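Long-range contact in race-specific elicitor A4 (Passalora fulva, PDB 6BN0), which binds chitin as a fungal effector of the CBM14 family and triggers a hypersensitive response in tomato plants carrying the Cf-4 resistance gene: residues Thr31-Cys36 against Val48-Pro53. Numbering follows the deposited sequence.
Sequences TTYIQC and VVKPCP. With NAG (2-acetamido-2-deoxy-beta-D-glucopyranose), chain F; NAG (2-acetamido-2-deoxy-beta-D-glucopyranose), chain E; NAG (2-acetamido-2-deoxy-beta-D-glucopyranose), chain B; NAG (2-acetamido-2-deoxy-beta-D-glucopyranose), chain C.
With chi1 at 58°, the CG of Y33 sits between the backbone N and carbonyl carbon, a crowded position that lays the ring alongside K50, whose chain is bent at chi2 (-72°) and chi3 (-77°). The two residues form a hydrogen-bonded pair in the antiparallel beta hairpin 32-38/45-51 of this CBM14 chitin-binding domain, their side chains side by side and pointing the same way, and illustrate how a sheet face becomes a sugar-binding surface. K50 CB rests over one face of the phenol, offset toward CZ and 3.6 Å from the ring centroid, in a CH-pi contact, while W58 stacks on Y33. Backbone bonds fix the register: K50 N donates to Y33 O at 2.8 Å, nearly along the C=O axis, Y33 N returns a bond to K50 O, and Q35 and V48 make the same two-way exchange. Where the strand gives way to loop, C52 N still bonds T31 O, but from above the carbonyl plane, and the disulfide C52-C67 ties this end to strand 66-68.

Q35 shares the sugar-facing side: CG is anti to the backbone N and the extended chain carries the amide to the glycan, where NE2 makes a weak bond to O3 of NAG F. T32, I34 and V49 occupy the other face, with V49 CG1 packed against T32 CB, whereas T32 OG1 bonds N26 and S29. Beyond the bends of K50, NZ donates to O7 of NAG F at 3.0 Å. One water joins Y33 OH, O6 of NAG C and P51 O, donating to the last at 2.8 Å.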
loop_
_atom_site.group_PDB
_atom_site.type_symbol
_atom_site.label_atom_id
_atom_site.label_comp_id
_atom_site.label_asym_id
_atom_site.label_seq_id
_atom_site.Cartn_x
_atom_site.Cartn_y
_atom_site.Cartn_z
ATOM N N THR A 31 -7.112 14.603 3.035
ATOM C CA THR A 31 -6.650 13.478 3.860
ATOM C C THR A 31 -7.249 12.149 3.411
ATOM O O THR A 31 -7.279 11.195 4.176
ATOM C CB THR A 31 -6.972 13.725 5.327
ATOM O OG1 THR A 31 -8.388 13.812 5.458
ATOM C CG2 THR A 31 -6.332 15.009 5.802
ATOM N N THR A 32 -7.781 12.093 2.198
ATOM C CA THR A 32 -8.307 10.869 1.630
ATOM C C THR A 32 -7.848 10.836 0.186
ATOM O O THR A 32 -7.241 11.791 -0.309
ATOM C CB THR A 32 -9.838 10.798 1.698
ATOM O OG1 THR A 32 -10.389 11.938 0.992
ATOM C CG2 THR A 32 -10.329 10.765 3.163
ATOM N N TYR A 33 -8.083 9.701 -0.471
ATOM C CA TYR A 33 -7.829 9.605 -1.902
ATOM C C TYR A 33 -8.898 8.674 -2.466
ATOM O O TYR A 33 -9.692 8.093 -1.717
ATOM C CB TYR A 33 -6.396 9.118 -2.174
ATOM C CG TYR A 33 -6.075 7.757 -1.535
ATOM C CD1 TYR A 33 -5.731 7.665 -0.191
ATOM C CD2 TYR A 33 -6.129 6.566 -2.295
ATOM C CE1 TYR A 33 -5.416 6.434 0.406
ATOM C CE2 TYR A 33 -5.820 5.336 -1.717
ATOM C CZ TYR A 33 -5.462 5.279 -0.361
ATOM O OH TYR A 33 -5.203 4.067 0.253
ATOM N N ILE A 34 -8.947 8.556 -3.792
ATOM C CA ILE A 34 -9.922 7.700 -4.461
ATOM C C ILE A 34 -9.148 6.545 -5.090
ATOM O O ILE A 34 -8.137 6.762 -5.773
ATOM C CB ILE A 34 -10.751 8.486 -5.498
ATOM C CG1 ILE A 34 -11.703 9.467 -4.768
ATOM C CG2 ILE A 34 -11.489 7.505 -6.478
ATOM C CD1 ILE A 34 -12.464 10.495 -5.682
ATOM N N GLN A 35 -9.605 5.323 -4.825
ATOM C CA GLN A 35 -9.047 4.104 -5.405
ATOM C C GLN A 35 -10.137 3.438 -6.241
ATOM O O GLN A 35 -11.301 3.362 -5.817
ATOM C CB GLN A 35 -8.532 3.126 -4.303
ATOM C CG GLN A 35 -8.046 1.805 -4.881
ATOM C CD GLN A 35 -7.267 0.955 -3.875
ATOM O OE1 GLN A 35 -6.397 0.175 -4.254
ATOM N NE2 GLN A 35 -7.543 1.139 -2.594
ATOM N N CYS A 36 -9.780 3.008 -7.440
ATOM C CA CYS A 36 -10.742 2.444 -8.386
ATOM C C CYS A 36 -10.780 0.920 -8.274
ATOM O O CYS A 36 -9.736 0.274 -8.221
ATOM C CB CYS A 36 -10.367 2.871 -9.806
ATOM S SG CYS A 36 -10.205 4.661 -9.917
ATOM N N VAL A 48 -13.678 4.394 -4.891
ATOM C CA VAL A 48 -13.793 4.146 -3.458
ATOM C C VAL A 48 -12.981 5.192 -2.709
ATOM O O VAL A 48 -11.790 5.388 -3.007
ATOM C CB VAL A 48 -13.309 2.725 -3.114
ATOM C CG1 VAL A 48 -13.340 2.504 -1.629
ATOM C CG2 VAL A 48 -14.259 1.735 -3.836
ATOM N N VAL A 49 -13.608 5.847 -1.720
ATOM C CA VAL A 49 -12.871 6.821 -0.922
ATOM C C VAL A 49 -12.087 6.091 0.142
ATOM O O VAL A 49 -12.659 5.287 0.891
ATOM C CB VAL A 49 -13.798 7.872 -0.304
ATOM C CG1 VAL A 49 -12.969 8.778 0.633
ATOM C CG2 VAL A 49 -14.458 8.685 -1.407
ATOM N N LYS A 50 -10.762 6.386 0.232
ATOM C CA LYS A 50 -9.836 5.678 1.143
ATOM C C LYS A 50 -9.108 6.658 2.076
ATOM O O LYS A 50 -8.721 7.748 1.646
ATOM C CB LYS A 50 -8.774 4.911 0.347
ATOM C CG LYS A 50 -9.322 3.817 -0.578
ATOM C CD LYS A 50 -9.821 2.603 0.218
ATOM C CE LYS A 50 -8.663 1.738 0.707
ATOM N NZ LYS A 50 -9.147 0.657 1.615
ATOM N N PRO A 51 -8.882 6.311 3.339
ATOM C CA PRO A 51 -8.285 7.297 4.255
ATOM C C PRO A 51 -6.760 7.322 4.206
ATOM O O PRO A 51 -6.096 6.294 4.063
ATOM C CB PRO A 51 -8.782 6.810 5.625
ATOM C CG PRO A 51 -8.866 5.274 5.446
ATOM C CD PRO A 51 -9.402 5.118 4.044
ATOM N N CYS A 52 -6.184 8.507 4.381
ATOM C CA CYS A 52 -4.761 8.592 4.734
ATOM C C CYS A 52 -4.573 8.364 6.235
ATOM O O CYS A 52 -5.517 8.511 7.022
ATOM C CB CYS A 52 -4.200 9.962 4.331
ATOM S SG CYS A 52 -3.857 10.198 2.539
ATOM N N PRO A 53 -3.372 7.951 6.665
ATOM C CA PRO A 53 -3.112 7.840 8.104
ATOM C C PRO A 53 -3.147 9.220 8.720
ATOM O O PRO A 53 -3.071 10.215 8.014
ATOM C CB PRO A 53 -1.690 7.236 8.199
ATOM C CG PRO A 53 -1.538 6.486 6.892
ATOM C CD PRO A 53 -2.246 7.394 5.881
HETATM C C1 NAG F . -8.346 -4.382 -1.008
HETATM C C2 NAG F . -8.186 -2.876 -0.775
HETATM C C3 NAG F . -6.692 -2.534 -0.655
HETATM C C4 NAG F . -6.028 -3.392 0.425
HETATM C C5 NAG F . -6.297 -4.870 0.116
HETATM C C6 NAG F . -5.731 -5.838 1.148
HETATM C C7 NAG F . -9.824 -1.251 -1.627
HETATM C C8 NAG F . -10.344 -0.503 -2.840
HETATM N N2 NAG F . -8.809 -2.103 -1.839
HETATM O O1 NAG F . -9.692 -4.712 -1.101
HETATM O O3 NAG F . -6.593 -1.158 -0.347
HETATM O O4 NAG F . -4.611 -3.238 0.354
HETATM O O5 NAG F . -7.714 -5.100 0.061
HETATM O O6 NAG F . -6.190 -5.474 2.450
HETATM O O7 NAG F . -10.307 -1.082 -0.510
HETATM C C1 NAG E . -5.169 -5.261 -5.355
HETATM C C2 NAG E . -5.386 -3.866 -4.793
HETATM C C3 NAG E . -4.041 -3.175 -4.550
HETATM C C4 NAG E . -3.094 -4.072 -3.750
HETATM C C5 NAG E . -3.010 -5.473 -4.389
HETATM C C6 NAG E . -2.217 -6.488 -3.572
HETATM C C7 NAG E . -7.501 -2.752 -5.422
HETATM C C8 NAG E . -8.228 -1.954 -6.500
HETATM N N2 NAG E . -6.225 -3.071 -5.689
HETATM O O3 NAG E . -4.330 -1.982 -3.814
HETATM O O4 NAG E . -1.798 -3.497 -3.805
HETATM O O5 NAG E . -4.335 -6.001 -4.484
HETATM O O6 NAG E . -2.699 -6.507 -2.234
HETATM O O7 NAG E . -8.052 -3.083 -4.369
HETATM C C1 NAG B . -0.432 0.836 3.276
HETATM C C2 NAG B . -0.376 2.140 4.072
HETATM C C3 NAG B . 1.058 2.670 4.154
HETATM C C4 NAG B . 2.035 1.572 4.566
HETATM C C5 NAG B . 1.829 0.325 3.726
HETATM C C6 NAG B . 2.690 -0.816 4.243
HETATM C C7 NAG B . -2.251 3.707 4.074
HETATM C C8 NAG B . -3.016 4.746 3.277
HETATM N N2 NAG B . -1.225 3.134 3.448
HETATM O O3 NAG B . 1.110 3.730 5.104
HETATM O O4 NAG B . 3.394 1.938 4.310
HETATM O O5 NAG B . 0.460 -0.097 3.828
HETATM O O6 NAG B . 2.480 -2.014 3.514
HETATM O O7 NAG B . -2.580 3.381 5.220
HETATM C C1 NAG C . -4.025 -2.509 1.415
HETATM C C2 NAG C . -2.547 -2.876 1.469
HETATM C C3 NAG C . -1.811 -1.983 2.481
HETATM C C4 NAG C . -2.121 -0.513 2.254
HETATM C C5 NAG C . -3.619 -0.279 2.139
HETATM C C6 NAG C . -3.944 1.148 1.730
HETATM C C7 NAG C . -2.045 -5.234 0.896
HETATM C C8 NAG C . -1.947 -6.653 1.412
HETATM N N2 NAG C . -2.382 -4.292 1.799
HETATM O O3 NAG C . -0.414 -2.172 2.263
HETATM O O4 NAG C . -1.736 0.285 3.376
HETATM O O5 NAG C . -4.164 -1.135 1.135
HETATM O O6 NAG C . -5.341 1.293 1.517
HETATM O O7 NAG C . -1.790 -4.956 -0.273
HETATM O O HOH W 1 -8.307 10.179 6.587
HETATM O O HOH W 2 -6.545 3.749 2.936
#